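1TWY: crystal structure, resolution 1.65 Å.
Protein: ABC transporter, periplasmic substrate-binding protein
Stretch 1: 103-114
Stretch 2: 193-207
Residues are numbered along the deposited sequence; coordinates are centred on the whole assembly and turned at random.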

# COMPACT_ATOMS: atom_id res chain seq x y z
N ASP A 103 -1.17 3.70 4.48
CA ASP A 103 0.15 3.08 4.42
C ASP A 103 0.93 3.82 3.36
O ASP A 103 0.42 4.16 2.34
CB ASP A 103 -0.02 1.59 4.09
CG ASP A 103 1.25 0.86 3.86
OD1 ASP A 103 2.21 1.01 4.65
OD2 ASP A 103 1.35 0.17 2.81
N GLY A 104 2.12 4.26 3.63
CA GLY A 104 2.78 5.17 2.70
C GLY A 104 3.95 4.44 1.97
O GLY A 104 4.39 3.35 2.41
N LEU A 105 4.32 4.98 0.82
CA LEU A 105 5.45 4.54 0.05
C LEU A 105 6.45 5.65 -0.02
O LEU A 105 6.06 6.81 -0.19
CB LEU A 105 5.01 4.18 -1.39
CG LEU A 105 4.06 3.00 -1.61
CD1 LEU A 105 3.81 2.82 -3.10
CD2 LEU A 105 4.64 1.72 -1.16
N ALA A 106 7.73 5.31 0.02
CA ALA A 106 8.84 6.25 -0.19
C ALA A 106 9.57 5.95 -1.45
O ALA A 106 9.71 4.80 -1.82
CB ALA A 106 9.90 6.11 0.99
N ILE A 107 9.96 6.98 -2.12
CA ILE A 107 10.90 6.82 -3.25
C ILE A 107 12.31 7.00 -2.75
O ILE A 107 12.64 7.98 -2.07
CB ILE A 107 10.58 7.93 -4.30
CG1 ILE A 107 9.08 7.92 -4.63
CG2 ILE A 107 11.46 7.76 -5.48
CD1 ILE A 107 8.69 6.58 -5.20
N VAL A 108 13.17 6.07 -3.10
CA VAL A 108 14.47 6.01 -2.55
C VAL A 108 15.54 6.08 -3.63
O VAL A 108 15.37 5.44 -4.67
CB VAL A 108 14.65 4.84 -1.61
CG1 VAL A 108 13.76 5.06 -0.36
CG2 VAL A 108 14.36 3.52 -2.20
N VAL A 109 16.60 6.83 -3.38
CA VAL A 109 17.77 6.90 -4.22
C VAL A 109 19.04 6.66 -3.44
O VAL A 109 19.00 6.68 -2.19
CB VAL A 109 17.88 8.29 -4.94
CG1 VAL A 109 16.59 8.48 -5.83
CG2 VAL A 109 18.02 9.51 -3.99
N ASN A 110 20.13 6.49 -4.14
CA ASN A 110 21.44 6.28 -3.47
C ASN A 110 21.85 7.60 -2.79
O ASN A 110 21.57 8.73 -3.27
CB ASN A 110 22.48 5.92 -4.52
CG ASN A 110 23.80 5.58 -3.91
OD1 ASN A 110 24.61 6.49 -3.61
ND2 ASN A 110 24.08 4.30 -3.78
N GLN A 111 22.42 7.46 -1.56
CA GLN A 111 22.89 8.64 -0.83
C GLN A 111 23.68 9.69 -1.66
O GLN A 111 23.59 10.85 -1.31
CB GLN A 111 23.81 8.26 0.31
CG GLN A 111 23.95 9.32 1.39
CD GLN A 111 22.58 9.80 1.95
OE1 GLN A 111 21.86 9.04 2.57
NE2 GLN A 111 22.25 11.05 1.69
N ALA A 112 24.43 9.25 -2.63
CA ALA A 112 25.23 10.12 -3.46
C ALA A 112 24.41 10.92 -4.44
O ALA A 112 24.85 11.97 -4.95
CB ALA A 112 26.29 9.37 -4.14
N ASN A 113 23.23 10.45 -4.76
CA ASN A 113 22.41 11.15 -5.75
C ASN A 113 21.96 12.54 -5.27
O ASN A 113 21.34 12.71 -4.26
CB ASN A 113 21.27 10.24 -6.12
CG ASN A 113 20.48 10.70 -7.31
OD1 ASN A 113 20.38 11.91 -7.59
ND2 ASN A 113 19.79 9.72 -7.94
N PRO A 114 22.31 13.63 -6.01
CA PRO A 114 21.89 14.96 -5.56
C PRO A 114 20.42 15.30 -5.60
O PRO A 114 20.02 16.29 -4.98
CB PRO A 114 22.68 15.92 -6.51
CG PRO A 114 23.02 15.10 -7.69
CD PRO A 114 23.21 13.67 -7.16
N LEU A 193 20.04 -2.91 -2.91
CA LEU A 193 20.33 -2.56 -4.31
C LEU A 193 20.56 -1.12 -4.51
O LEU A 193 21.57 -0.67 -5.12
CB LEU A 193 19.27 -3.15 -5.26
CG LEU A 193 19.64 -3.21 -6.72
CD1 LEU A 193 20.75 -4.21 -7.02
CD2 LEU A 193 18.44 -3.51 -7.53
N VAL A 194 19.68 -0.27 -3.97
CA VAL A 194 19.81 1.17 -4.06
C VAL A 194 21.12 1.62 -3.42
O VAL A 194 21.82 2.48 -3.89
CB VAL A 194 18.54 1.91 -3.61
CG1 VAL A 194 18.71 3.39 -3.50
CG2 VAL A 194 17.40 1.65 -4.53
N ASN A 195 21.38 1.13 -2.18
CA ASN A 195 22.59 1.45 -1.41
C ASN A 195 23.90 1.21 -2.10
O ASN A 195 24.84 1.90 -1.95
CB ASN A 195 22.54 0.67 -0.07
CG ASN A 195 23.79 0.84 0.70
OD1 ASN A 195 24.70 0.10 0.52
ND2 ASN A 195 23.85 1.85 1.57
N HIS A 196 23.88 0.26 -3.00
CA HIS A 196 25.07 -0.17 -3.74
C HIS A 196 25.18 0.30 -5.19
O HIS A 196 26.20 -0.01 -5.82
CB HIS A 196 25.17 -1.67 -3.70
CG HIS A 196 25.76 -2.21 -2.47
ND1 HIS A 196 25.35 -3.39 -1.92
CD2 HIS A 196 26.74 -1.75 -1.66
CE1 HIS A 196 26.07 -3.66 -0.84
NE2 HIS A 196 26.93 -2.70 -0.68
N ASN A 197 24.20 1.09 -5.64
CA ASN A 197 24.16 1.56 -7.02
C ASN A 197 23.74 2.98 -7.07
O ASN A 197 22.56 3.29 -6.98
CB ASN A 197 23.30 0.61 -7.89
CG ASN A 197 23.80 -0.76 -7.92
OD1 ASN A 197 24.71 -1.05 -8.75
ND2 ASN A 197 23.28 -1.64 -7.04
N THR A 198 24.69 3.87 -7.30
CA THR A 198 24.49 5.32 -7.45
C THR A 198 23.37 5.69 -8.45
O THR A 198 22.70 6.68 -8.29
CB THR A 198 25.77 6.05 -7.87
OG1 THR A 198 26.36 5.46 -8.99
CG2 THR A 198 26.87 5.92 -6.78
N GLN A 199 23.19 4.83 -9.48
CA GLN A 199 22.24 5.07 -10.55
C GLN A 199 20.80 4.68 -10.24
O GLN A 199 19.93 4.98 -11.02
CB GLN A 199 22.65 4.32 -11.81
CG GLN A 199 22.58 2.76 -11.84
CD GLN A 199 23.82 2.00 -11.42
OE1 GLN A 199 24.53 2.49 -10.57
NE2 GLN A 199 24.10 0.83 -12.01
N ALA A 200 20.54 3.95 -9.13
CA ALA A 200 19.26 3.33 -8.98
C ALA A 200 18.21 4.20 -8.29
O ALA A 200 18.49 5.10 -7.51
CB ALA A 200 19.44 2.00 -8.10
N VAL A 201 16.96 3.95 -8.68
CA VAL A 201 15.79 4.45 -8.01
C VAL A 201 14.85 3.37 -7.79
O VAL A 201 14.69 2.39 -8.58
CB VAL A 201 15.03 5.57 -8.80
CG1 VAL A 201 14.66 5.17 -10.19
CG2 VAL A 201 13.90 6.25 -8.00
N GLY A 202 14.20 3.47 -6.63
CA GLY A 202 13.22 2.48 -6.30
C GLY A 202 12.20 3.02 -5.31
O GLY A 202 12.14 4.20 -5.06
N PHE A 203 11.33 2.12 -4.86
CA PHE A 203 10.22 2.45 -3.89
C PHE A 203 10.21 1.36 -2.82
O PHE A 203 10.48 0.17 -3.09
CB PHE A 203 8.88 2.63 -4.55
CG PHE A 203 8.41 1.50 -5.35
CD1 PHE A 203 8.77 1.37 -6.69
CD2 PHE A 203 7.66 0.48 -4.78
CE1 PHE A 203 8.42 0.28 -7.43
CE2 PHE A 203 7.32 -0.65 -5.56
CZ PHE A 203 7.68 -0.70 -6.91
N ILE A 204 9.86 1.75 -1.62
CA ILE A 204 9.76 0.85 -0.45
C ILE A 204 8.64 1.37 0.44
O ILE A 204 8.22 2.53 0.39
CB ILE A 204 11.02 0.84 0.38
CG1 ILE A 204 11.46 2.24 0.93
CG2 ILE A 204 12.24 0.18 -0.36
CD1 ILE A 204 12.75 2.09 1.82
N SER A 205 8.09 0.48 1.25
CA SER A 205 7.18 0.91 2.30
C SER A 205 7.84 1.98 3.20
O SER A 205 9.01 1.90 3.54
CB SER A 205 6.82 -0.28 3.21
OG SER A 205 6.63 -1.52 2.49
N ILE A 206 7.07 3.02 3.56
CA ILE A 206 7.65 4.15 4.22
C ILE A 206 8.28 3.79 5.57
O ILE A 206 9.35 4.32 5.92
CB ILE A 206 6.55 5.26 4.35
CG1 ILE A 206 7.20 6.55 4.75
CG2 ILE A 206 5.42 4.81 5.37
CD1 ILE A 206 6.32 7.70 4.45
N GLY A 207 7.72 2.78 6.21
CA GLY A 207 8.24 2.24 7.47
C GLY A 207 9.58 1.57 7.37
O GLY A 207 10.34 1.54 8.35
O HOH W 1 5.19 1.35 6.09
O HOH W 2 20.34 7.00 -7.04

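An antiparallel strand pair is held by its backbone, and the side chains then fill whatever each face offers; the contact between residues 193-207 and 103-114 illustrates the principle, including what happens where the ladder runs out.

Stretch 2 opens with the last part of a helix. Here V194 contributes in two ways. Its side chain points toward stretch 1, with V194 CG1 3.3 Å from V109 C and V194 CG2 4.3 Å from V108 CG2. Its carbonyl, near the helix end, accepts a hydrogen bond from the side-chain amide of N110 (N110 ND2 to V194 O, 2.9 Å). The same asparagine has its other end engaged locally, because N110 OD1 accepts from A112 N at 2.9 Å within the type I turn N110-N113. One side chain thus braces its own turn and ties it to the helix.

A second type I turn, N197-A200, leads the chain from helix to strand. T198 packs over this junction, its CA 3.6 Å from N110 CB. The direct backbone pairing gives way here to a bound water: N110 N and A200 O lie 4.0 Å apart, and water 2 joins them, accepting from N110 N (3.0 Å) and donating to A200 O (2.7 Å). It also accepts from N113 ND2 (2.9 Å) and donates to T198 O (2.7 Å), so a single molecule connects the two turns.

The strand from A200 to S205 runs antiparallel to 103-109, their directions 154° apart. V201 shares a face with I107 and V109; its CG2 lies 3.8 Å from I107 CG2 and 4.1 Å from V109 CG1. G202 forms a hydrogen-bonded pair with V108, through G202 N to V108 O (3.0 Å) and V108 N to G202 O (2.9 Å).

F203 sits opposite I107 in a non-hydrogen-bonded pair. Their CA atoms approach to 4.5 Å, and F203 CA makes a CA-H...O contact with A106 O at 3.2 Å. F203 CB meets I107 CD1 at 4.0 Å, whereas the end of the aromatic side chain leads away.

I204 restores the hydrogen-bonded pattern, with A106 N to I204 O at 2.8 Å and I204 N to A106 O at 3.1 Å. On the face shared with A106 and V108, its CD1 reaches V108 CG1 at 3.8 Å. S205 pairs with L105 without hydrogen bonds, and their side chains diverge. Finally, I206 N donates to G104 O at 2.9 Å, extending the backbone bonding into the 3-10 segment.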